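Local atomic coordinates of UV damage endonuclease (Sulfolobus acidocaldarius, PDB entry 3TC3), a protein that probably cleaves damaged DNA as a manganese-binding repair endonuclease, acting on UV lesions through a TIM-barrel catalytic domain. Residues H264-F273 with D284-K292; I118-N129 with I155-S165. One frame throughout, in Å; residues are numbered along the deposited sequence. Where two conformers were deposited one is given.

Contact 1: H264-F273 with D284-K292; sequences HATTINEENF and DIMLEVKDK. With MN (manganese (II) ion), chain C.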
loop_
_atom_site.group_PDB
_atom_site.type_symbol
_atom_site.label_atom_id
_atom_site.label_comp_id
_atom_site.label_asym_id
_atom_site.label_seq_id
_atom_site.Cartn_x
_atom_site.Cartn_y
_atom_site.Cartn_z
ATOM N N HIS A 264 -5.200 -13.094 7.439
ATOM C CA HIS A 264 -4.307 -13.337 6.270
ATOM C C HIS A 264 -3.404 -14.585 6.504
ATOM O O HIS A 264 -2.936 -14.864 7.586
ATOM C CB HIS A 264 -3.340 -12.166 6.088
ATOM C CG HIS A 264 -3.930 -10.925 5.452
ATOM N ND1 HIS A 264 -3.181 -9.803 5.269
ATOM C CD2 HIS A 264 -5.190 -10.651 4.964
ATOM C CE1 HIS A 264 -3.942 -8.840 4.722
ATOM N NE2 HIS A 264 -5.177 -9.351 4.515
ATOM N N ALA A 265 -3.229 -15.340 5.439
ATOM C CA ALA A 265 -2.411 -16.514 5.440
ATOM C C ALA A 265 -0.958 -16.213 5.830
ATOM O O ALA A 265 -0.413 -15.123 5.575
ATOM C CB ALA A 265 -2.446 -17.138 4.072
ATOM N N THR A 266 -0.362 -17.257 6.436
ATOM C CA THR A 266 1.030 -17.116 6.860
ATOM C C THR A 266 1.981 -17.336 5.660
ATOM O O THR A 266 3.182 -17.030 5.764
ATOM C CB THR A 266 1.369 -18.114 8.008
ATOM O OG1 THR A 266 0.787 -19.375 7.750
ATOM C CG2 THR A 266 0.800 -17.538 9.299
ATOM N N THR A 267 1.437 -17.858 4.558
ATOM C CA THR A 267 2.241 -17.976 3.313
ATOM C C THR A 267 1.251 -18.206 2.182
ATOM O O THR A 267 0.096 -18.602 2.455
ATOM C CB THR A 267 3.201 -19.245 3.410
ATOM O OG1 THR A 267 4.168 -19.198 2.326
ATOM C CG2 THR A 267 2.397 -20.593 3.294
ATOM N N ILE A 268 1.662 -17.959 0.955
ATOM C CA ILE A 268 0.749 -18.239 -0.155
ATOM C C ILE A 268 0.746 -19.741 -0.437
ATOM O O ILE A 268 1.710 -20.459 -0.225
ATOM C CB ILE A 268 1.073 -17.508 -1.493
ATOM C CG1 ILE A 268 2.489 -17.857 -1.983
ATOM C CG2 ILE A 268 0.945 -15.974 -1.297
ATOM C CD1 ILE A 268 2.642 -17.216 -3.452
ATOM N N ASN A 269 -0.408 -20.210 -0.923
ATOM C CA ASN A 269 -0.491 -21.567 -1.412
ATOM C C ASN A 269 -0.284 -21.564 -2.938
ATOM O O ASN A 269 -0.953 -20.827 -3.679
ATOM C CB ASN A 269 -1.895 -22.108 -1.068
ATOM C CG ASN A 269 -2.109 -23.500 -1.646
ATOM O OD1 ASN A 269 -2.334 -23.674 -2.843
ATOM N ND2 ASN A 269 -1.978 -24.497 -0.795
ATOM N N GLU A 270 0.693 -22.336 -3.374
ATOM C CA GLU A 270 1.077 -22.234 -4.785
ATOM C C GLU A 270 -0.070 -22.585 -5.706
ATOM O O GLU A 270 -0.198 -21.959 -6.780
ATOM C CB GLU A 270 2.277 -23.142 -5.105
ATOM C CG GLU A 270 2.429 -23.449 -6.614
ATOM C CD GLU A 270 3.687 -24.221 -6.977
ATOM O OE1 GLU A 270 4.392 -24.706 -6.062
ATOM O OE2 GLU A 270 4.011 -24.279 -8.166
ATOM N N GLU A 271 -0.882 -23.586 -5.362
ATOM C CA GLU A 271 -1.965 -23.920 -6.288
ATOM C C GLU A 271 -3.046 -22.814 -6.313
ATOM O O GLU A 271 -3.642 -22.550 -7.362
ATOM C CB GLU A 271 -2.568 -25.303 -5.907
ATOM C CG GLU A 271 -1.504 -26.379 -5.379
ATOM C CD GLU A 271 -0.442 -26.634 -6.382
ATOM O OE1 GLU A 271 -0.842 -26.638 -7.569
ATOM O OE2 GLU A 271 0.774 -26.799 -6.027
ATOM N N ASN A 272 -3.349 -22.205 -5.157
ATOM C CA ASN A 272 -4.296 -21.074 -5.111
ATOM C C ASN A 272 -3.749 -19.924 -5.953
ATOM O O ASN A 272 -4.488 -19.273 -6.684
ATOM C CB ASN A 272 -4.589 -20.627 -3.669
ATOM C CG ASN A 272 -5.440 -21.615 -2.924
ATOM O OD1 ASN A 272 -6.199 -22.365 -3.520
ATOM N ND2 ASN A 272 -5.327 -21.621 -1.635
ATOM N N PHE A 273 -2.451 -19.655 -5.802
ATOM C CA PHE A 273 -1.865 -18.543 -6.547
ATOM C C PHE A 273 -1.889 -18.800 -8.034
ATOM O O PHE A 273 -2.219 -17.885 -8.813
ATOM C CB PHE A 273 -0.420 -18.253 -6.000
ATOM C CG PHE A 273 0.213 -17.067 -6.653
ATOM C CD1 PHE A 273 -0.244 -15.784 -6.370
ATOM C CD2 PHE A 273 1.225 -17.252 -7.603
ATOM C CE1 PHE A 273 0.356 -14.662 -7.041
ATOM C CE2 PHE A 273 1.828 -16.161 -8.234
ATOM C CZ PHE A 273 1.400 -14.856 -7.947
ATOM N N ASP A 284 0.088 -5.410 -11.364
ATOM C CA ASP A 284 1.159 -5.570 -10.341
ATOM C C ASP A 284 0.547 -6.111 -9.059
ATOM O O ASP A 284 -0.440 -5.580 -8.640
ATOM C CB ASP A 284 1.817 -4.214 -10.156
ATOM C CG ASP A 284 2.640 -3.823 -11.417
ATOM O OD1 ASP A 284 3.037 -4.752 -12.166
ATOM O OD2 ASP A 284 2.827 -2.623 -11.536
ATOM N N ILE A 285 1.083 -7.219 -8.582
ATOM C CA ILE A 285 0.467 -8.004 -7.502
ATOM C C ILE A 285 1.244 -7.809 -6.177
ATOM O O ILE A 285 2.432 -8.175 -6.094
ATOM C CB ILE A 285 0.462 -9.476 -7.825
ATOM C CG1 ILE A 285 -0.345 -9.776 -9.065
ATOM C CG2 ILE A 285 -0.183 -10.297 -6.686
ATOM C CD1 ILE A 285 -0.129 -11.293 -9.566
ATOM N N MET A 286 0.574 -7.235 -5.170
ATOM C CA MET A 286 1.224 -7.075 -3.851
ATOM C C MET A 286 0.811 -8.187 -2.942
ATOM O O MET A 286 -0.419 -8.391 -2.696
ATOM C CB MET A 286 0.716 -5.772 -3.219
ATOM C CG MET A 286 1.384 -5.467 -1.822
ATOM S SD MET A 286 3.191 -5.457 -1.829
ATOM C CE MET A 286 3.486 -4.134 -3.013
ATOM N N LEU A 287 1.737 -9.035 -2.516
ATOM C CA LEU A 287 1.399 -10.153 -1.604
ATOM C C LEU A 287 1.243 -9.788 -0.185
ATOM O O LEU A 287 2.172 -9.191 0.402
ATOM C CB LEU A 287 2.473 -11.268 -1.693
ATOM C CG LEU A 287 2.772 -11.666 -3.122
ATOM C CD1 LEU A 287 3.969 -12.668 -3.121
ATOM C CD2 LEU A 287 1.545 -12.388 -3.797
ATOM N N GLU A 288 0.063 -9.946 0.361
ATOM C CA GLU A 288 -0.153 -9.564 1.776
ATOM C C GLU A 288 -0.309 -10.844 2.594
ATOM O O GLU A 288 -1.441 -11.422 2.775
ATOM C CB GLU A 288 -1.481 -8.780 1.870
ATOM C CG GLU A 288 -1.406 -7.439 1.172
ATOM C CD GLU A 288 -2.611 -6.566 1.460
ATOM O OE1 GLU A 288 -3.750 -7.120 1.430
ATOM O OE2 GLU A 288 -2.433 -5.358 1.586
ATOM N N VAL A 289 0.850 -11.445 2.761
ATOM C CA VAL A 289 0.912 -12.693 3.575
ATOM C C VAL A 289 2.069 -12.525 4.560
ATOM O O VAL A 289 2.994 -11.745 4.400
ATOM C CB VAL A 289 1.087 -13.914 2.679
ATOM C CG1 VAL A 289 -0.276 -14.270 1.989
ATOM C CG2 VAL A 289 2.282 -13.796 1.703
ATOM N N LYS A 290 2.047 -13.364 5.598
ATOM C CA LYS A 290 2.876 -13.002 6.706
ATOM C C LYS A 290 4.350 -13.378 6.492
ATOM O O LYS A 290 5.192 -12.792 7.175
ATOM C CB LYS A 290 2.420 -13.784 7.946
ATOM C CG LYS A 290 0.935 -13.404 8.334
ATOM C CD LYS A 290 0.859 -12.064 8.923
ATOM C CE LYS A 290 -0.615 -11.914 9.435
ATOM N NZ LYS A 290 -1.134 -10.584 8.975
ATOM N N ASP A 291 4.657 -14.273 5.540
ATOM C CA ASP A 291 6.109 -14.556 5.302
ATOM C C ASP A 291 6.753 -13.735 4.196
ATOM O O ASP A 291 7.938 -13.984 3.856
ATOM C CB ASP A 291 6.347 -16.091 5.029
ATOM C CG ASP A 291 5.709 -16.614 3.772
ATOM O OD1 ASP A 291 4.990 -15.824 3.087
ATOM O OD2 ASP A 291 5.948 -17.804 3.501
ATOM N N LYS A 292 6.043 -12.705 3.720
ATOM C CA LYS A 292 6.734 -11.567 2.998
ATOM C C LYS A 292 7.589 -12.089 1.848
ATOM O O LYS A 292 7.037 -12.688 0.897
ATOM C CB LYS A 292 7.503 -10.641 3.952
ATOM C CG LYS A 292 6.499 -9.982 4.904
ATOM C CD LYS A 292 7.183 -8.933 5.817
ATOM C CE LYS A 292 6.261 -8.286 6.826
ATOM N NZ LYS A 292 5.202 -7.477 6.084
HETATM MN MN MN C . -5.414 -5.620 0.988
HETATM O O HOH W 1 0.069 -10.303 6.109
HETATM O O HOH W 2 -4.382 -10.958 9.194
HETATM O O HOH W 3 -4.378 -3.876 2.251
#
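The backbones of A265 and K290 meet through one hydrogen bond, K290 N to A265 O at 3.0 Å, which sets A265 beside V289 and T266 beside K290 where V289-K292 forms a type I turn. In the beta-alpha-beta unit of strand 249-252, helix 270-279 and strand 283-287, residues 264-273 lead into the helix and pack on the chain that continues strand 283-287 to the manganese ligand E288. T267 OG1 donates to D291 OD2 over 2.5 Å, meeting the carboxylate on its syn side but 28° out of its plane. With chi1 at -168° the T267 hydroxyl points away from its own backbone N, across to D291. Both groups have second partners on helix 293-305: K298 reaches T267 OG1 and S295 reaches D291 OD1. Past this pair, toward helix 270-279, the packing is apolar. I268 CG2 rests on both methyls of V289, 3.9 Å from CG1, and F273 CE1 comes within 4.1 Å of L287 CD2, its ring also touching I285 CD1. At the other end the H264 ring lies obliquely beside E288, its plane turned 35° from the carboxylate and its CE1 3.7 Å from E288 OE1. One water joins H264 N to K290 NZ; another takes a bond from K290 NZ and a weak one with H264 ND1. E288 OE1 binds the manganese at 2.3 Å, a site completed by E195, D220 and D251. E288 OE2 pairs with R78 and lies 2.5 Å from a metal-bound water that may donate to it, so the carboxylate is probably restrained from turning about CG-CD.

Contact 2: I118-N129 with I155-S165; sequences ISMHPGQYVVLN and IEGKIQIHVGS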
loop_
_atom_site.group_PDB
_atom_site.type_symbol
_atom_site.label_atom_id
_atom_site.label_comp_id
_atom_site.label_asym_id
_atom_site.label_seq_id
_atom_site.Cartn_x
_atom_site.Cartn_y
_atom_site.Cartn_z
ATOM N N ILE A 118 5.970 1.409 -6.628
ATOM C CA ILE A 118 5.911 1.627 -5.147
ATOM C C ILE A 118 4.474 1.936 -4.678
ATOM O O ILE A 118 3.734 2.754 -5.294
ATOM C CB ILE A 118 6.822 2.843 -4.768
ATOM C CG1 ILE A 118 8.324 2.476 -4.965
ATOM C CG2 ILE A 118 6.628 3.278 -3.329
ATOM C CD1 ILE A 118 8.796 1.241 -4.159
ATOM N N SER A 119 4.090 1.343 -3.572
ATOM C CA SER A 119 2.858 1.734 -2.910
ATOM C C SER A 119 3.176 1.944 -1.409
ATOM O O SER A 119 4.300 1.625 -0.934
ATOM C CB SER A 119 1.759 0.698 -3.049
ATOM O OG SER A 119 2.152 -0.500 -2.398
ATOM N N MET A 120 2.253 2.618 -0.711
ATOM C CA MET A 120 2.304 2.714 0.742
ATOM C C MET A 120 0.880 2.576 1.203
ATOM O O MET A 120 -0.047 3.017 0.526
ATOM C CB MET A 120 2.858 4.045 1.262
ATOM C CG MET A 120 4.358 4.283 0.804
ATOM S SD MET A 120 5.009 5.819 1.598
ATOM C CE MET A 120 5.273 5.196 3.280
ATOM N N HIS A 121 0.714 2.092 2.459
ATOM C CA HIS A 121 -0.656 1.965 3.060
ATOM C C HIS A 121 -0.537 2.486 4.482
ATOM O O HIS A 121 -0.029 1.818 5.375
ATOM C CB HIS A 121 -1.022 0.464 3.074
ATOM C CG HIS A 121 -2.349 0.106 3.752
ATOM N ND1 HIS A 121 -2.500 0.013 5.073
ATOM C CD2 HIS A 121 -3.552 -0.333 3.189
ATOM C CE1 HIS A 121 -3.756 -0.417 5.370
ATOM N NE2 HIS A 121 -4.395 -0.650 4.216
ATOM N N PRO A 122 -1.080 3.643 4.729
ATOM C CA PRO A 122 -1.023 4.211 6.092
ATOM C C PRO A 122 -1.772 3.410 7.144
ATOM O O PRO A 122 -1.545 3.643 8.336
ATOM C CB PRO A 122 -1.668 5.626 5.975
ATOM C CG PRO A 122 -1.911 5.774 4.658
ATOM C CD PRO A 122 -1.651 4.575 3.754
ATOM N N GLY A 123 -2.741 2.606 6.729
ATOM C CA GLY A 123 -3.523 1.737 7.690
ATOM C C GLY A 123 -4.648 2.426 8.445
ATOM O O GLY A 123 -5.067 3.505 8.080
ATOM N N GLN A 124 -5.181 1.721 9.454
ATOM C CA GLN A 124 -6.479 1.979 10.028
ATOM C C GLN A 124 -6.612 3.305 10.677
ATOM O O GLN A 124 -7.744 3.781 10.755
ATOM C CB GLN A 124 -6.777 0.846 11.084
ATOM C CG GLN A 124 -7.560 1.332 12.304
ATOM C CD GLN A 124 -8.086 0.196 13.098
ATOM O OE1 GLN A 124 -7.341 -0.406 13.867
ATOM N NE2 GLN A 124 -9.349 -0.138 12.893
ATOM N N TYR A 125 -5.538 3.976 11.112
ATOM C CA TYR A 125 -5.854 5.268 11.696
ATOM C C TYR A 125 -6.083 6.416 10.708
ATOM O O TYR A 125 -6.566 7.462 11.170
ATOM C CB TYR A 125 -5.055 5.690 12.903
ATOM C CG TYR A 125 -5.122 4.590 14.007
ATOM C CD1 TYR A 125 -6.340 4.296 14.738
ATOM C CD2 TYR A 125 -4.000 3.779 14.243
ATOM C CE1 TYR A 125 -6.382 3.284 15.679
ATOM C CE2 TYR A 125 -4.038 2.780 15.209
ATOM C CZ TYR A 125 -5.205 2.520 15.908
ATOM O OH TYR A 125 -5.140 1.510 16.861
ATOM N N VAL A 126 -5.852 6.180 9.434
ATOM C CA VAL A 126 -6.339 7.166 8.461
ATOM C C VAL A 126 -7.822 6.870 8.172
ATOM O O VAL A 126 -8.172 5.851 7.571
ATOM C CB VAL A 126 -5.466 7.114 7.178
ATOM C CG1 VAL A 126 -6.031 8.025 6.047
ATOM C CG2 VAL A 126 -4.108 7.572 7.619
ATOM N N VAL A 127 -8.632 7.854 8.549
ATOM C CA VAL A 127 -10.108 7.720 8.343
ATOM C C VAL A 127 -10.543 9.023 7.686
ATOM O O VAL A 127 -10.981 9.986 8.344
ATOM C CB VAL A 127 -10.870 7.531 9.692
ATOM C CG1 VAL A 127 -12.322 7.215 9.288
ATOM C CG2 VAL A 127 -10.229 6.375 10.502
ATOM N N LEU A 128 -10.398 9.052 6.353
ATOM C CA LEU A 128 -10.511 10.346 5.634
ATOM C C LEU A 128 -11.959 10.816 5.713
ATOM O O LEU A 128 -12.185 12.031 5.644
ATOM C CB LEU A 128 -10.043 10.153 4.165
ATOM C CG LEU A 128 -10.241 11.485 3.367
ATOM C CD1 LEU A 128 -9.310 12.610 3.885
ATOM C CD2 LEU A 128 -9.788 11.116 1.971
ATOM N N ASN A 129 -12.905 9.867 5.867
ATOM C CA ASN A 129 -14.329 10.244 5.893
ATOM C C ASN A 129 -14.880 10.238 7.309
ATOM O O ASN A 129 -16.116 10.110 7.565
ATOM C CB ASN A 129 -15.133 9.268 5.042
ATOM C CG ASN A 129 -15.282 7.920 5.700
ATOM O OD1 ASN A 129 -14.556 7.573 6.638
ATOM N ND2 ASN A 129 -16.356 7.195 5.303
ATOM N N ILE A 155 9.842 10.295 -6.580
ATOM C CA ILE A 155 9.057 9.334 -7.286
ATOM C C ILE A 155 7.547 9.587 -7.153
ATOM O O ILE A 155 7.114 10.510 -6.404
ATOM C CB ILE A 155 9.378 7.929 -6.752
ATOM C CG1 ILE A 155 8.852 7.768 -5.303
ATOM C CG2 ILE A 155 10.941 7.613 -6.832
ATOM C CD1 ILE A 155 9.126 6.336 -4.708
ATOM N N GLU A 156 6.798 8.853 -7.952
ATOM C CA GLU A 156 5.316 9.014 -7.866
ATOM C C GLU A 156 4.779 8.069 -6.793
ATOM O O GLU A 156 4.742 8.537 -5.601
ATOM C CB GLU A 156 4.612 8.803 -9.199
ATOM C CG GLU A 156 4.974 9.847 -10.361
ATOM C CD GLU A 156 4.930 11.320 -9.973
ATOM O OE1 GLU A 156 4.048 11.775 -9.208
ATOM O OE2 GLU A 156 5.784 12.076 -10.493
ATOM N N GLY A 157 4.388 6.843 -7.181
ATOM C CA GLY A 157 3.928 5.895 -6.140
ATOM C C GLY A 157 2.478 6.156 -5.841
ATOM O O GLY A 157 1.923 7.200 -6.198
ATOM N N LYS A 158 1.875 5.194 -5.211
ATOM C CA LYS A 158 0.469 5.303 -4.742
ATOM C C LYS A 158 0.359 5.205 -3.242
ATOM O O LYS A 158 1.058 4.395 -2.627
ATOM C CB LYS A 158 -0.402 4.216 -5.387
ATOM C CG LYS A 158 -0.478 4.344 -6.977
ATOM C CD LYS A 158 -1.049 5.622 -7.427
ATOM C CE LYS A 158 -1.258 5.573 -8.983
ATOM N NZ LYS A 158 -1.574 6.950 -9.377
ATOM N N ILE A 159 -0.645 5.874 -2.692
ATOM C CA ILE A 159 -0.956 5.803 -1.249
ATOM C C ILE A 159 -2.309 5.227 -1.199
ATOM O O ILE A 159 -3.290 5.864 -1.648
ATOM C CB ILE A 159 -0.938 7.255 -0.592
ATOM C CG1 ILE A 159 0.446 7.875 -0.763
ATOM C CG2 ILE A 159 -1.339 7.105 0.861
ATOM C CD1 ILE A 159 0.395 9.449 -0.443
ATOM N N GLN A 160 -2.415 4.016 -0.643
ATOM C CA GLN A 160 -3.701 3.274 -0.673
ATOM C C GLN A 160 -4.345 3.398 0.714
ATOM O O GLN A 160 -3.731 3.139 1.822
ATOM C CB GLN A 160 -3.452 1.798 -1.034
ATOM C CG GLN A 160 -2.705 1.027 -0.112
ATOM C CD GLN A 160 -2.432 -0.341 -0.781
ATOM O OE1 GLN A 160 -1.400 -0.445 -1.480
ATOM N NE2 GLN A 160 -3.403 -1.311 -0.710
ATOM N N ILE A 161 -5.654 3.676 0.660
ATOM C CA ILE A 161 -6.430 3.680 1.895
ATOM C C ILE A 161 -7.795 2.974 1.752
ATOM O O ILE A 161 -8.194 2.745 0.648
ATOM C CB ILE A 161 -6.728 5.109 2.410
ATOM C CG1 ILE A 161 -7.525 5.882 1.363
ATOM C CG2 ILE A 161 -5.372 5.785 2.760
ATOM C CD1 ILE A 161 -8.044 7.335 1.931
ATOM N N HIS A 162 -8.369 2.535 2.891
ATOM C CA HIS A 162 -9.771 2.111 2.874
ATOM C C HIS A 162 -10.660 3.326 2.902
ATOM O O HIS A 162 -10.263 4.496 3.170
ATOM C CB HIS A 162 -9.990 1.251 4.101
ATOM C CG HIS A 162 -9.376 -0.082 3.976
ATOM N ND1 HIS A 162 -8.573 -0.599 4.915
ATOM C CD2 HIS A 162 -9.442 -1.022 2.949
ATOM C CE1 HIS A 162 -8.192 -1.858 4.538
ATOM N NE2 HIS A 162 -8.718 -2.109 3.335
ATOM N N VAL A 163 -11.957 3.117 2.607
ATOM C CA VAL A 163 -12.883 4.217 2.599
ATOM C C VAL A 163 -12.994 4.832 4.009
ATOM O O VAL A 163 -13.152 6.054 4.178
ATOM C CB VAL A 163 -14.265 3.793 1.988
ATOM C CG1 VAL A 163 -15.184 4.927 2.125
ATOM C CG2 VAL A 163 -14.053 3.490 0.541
ATOM N N GLY A 164 -12.992 3.932 4.981
ATOM C CA GLY A 164 -12.946 4.419 6.330
ATOM C C GLY A 164 -14.165 4.001 7.175
ATOM O O GLY A 164 -14.545 2.818 7.308
ATOM N N SER A 165 -14.834 5.014 7.730
ATOM C CA SER A 165 -15.961 4.839 8.640
ATOM C C SER A 165 -17.278 4.596 7.916
ATOM O O SER A 165 -17.448 5.125 6.829
ATOM C CB SER A 165 -15.981 6.188 9.415
ATOM O OG SER A 165 -17.141 6.340 10.189
HETATM O O HOH W 4 -9.926 6.561 5.114
HETATM O O HOH W 5 -7.348 3.529 5.579
#
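M120 O accepts from Q160 N at 2.8 Å, one of three backbone bonds joining parallel strands 118-120 and 158-162, whose axes approach to 4.7 Å at 35°. I161, on strand 158-162, is the main bump against the loop that follows strand 118-120: its CG2 sits between P122 CG and V126 CG1, at 3.9 and 4.0 Å, while CD1 reaches L128 CB. P122 CG and CD also lie against I159 CG2. Near the metal site, in one of its two conformers, the H121 ring directs its edge, offset, toward the face of H162, planes at 85°, and Q160 CG also lies at that edge. At the far end S165 N gives to N129 OD1 and N129 ND2 gives to S165 O, each 2.8 Å. N129 CG, tucked between its backbone N and carbonyl carbon (chi1 73°), turns the amide onto S165 and against G164, where a CB would clash with OD1. With an alanine here in place of N129, the S165 backbone N and O, and S173 O beyond, would probably lose this partner, freeing the loop to shift. H146 of crossover helix 133-153 covers M120, P122 and I159; strands 76-78 and 192-195 flank the pair, and Q160 NE2 bonds to D251 and E195.

Overall arrangement
Both contacts belong to the same closed barrel of eight parallel strands, the TIM-barrel, and their centres lie 21 Å apart. Contact 2 comes first along the chain, joining neighbouring strands 117-120 and 158-162; contact 1 follows, within the last beta-alpha-beta unit, where strand 283-287 closes the barrel between 249-252 and 22-27. They meet in the interior, where M286 CE packs 3.9 Å from S119 OG. Each also reaches the manganese site: 284-292 supplies a ligand directly, whereas 155-165 contributes a side chain that bonds to two other ligands from the second shell. The site is thus assembled from widely separated parts of the sequence that the barrel brings together.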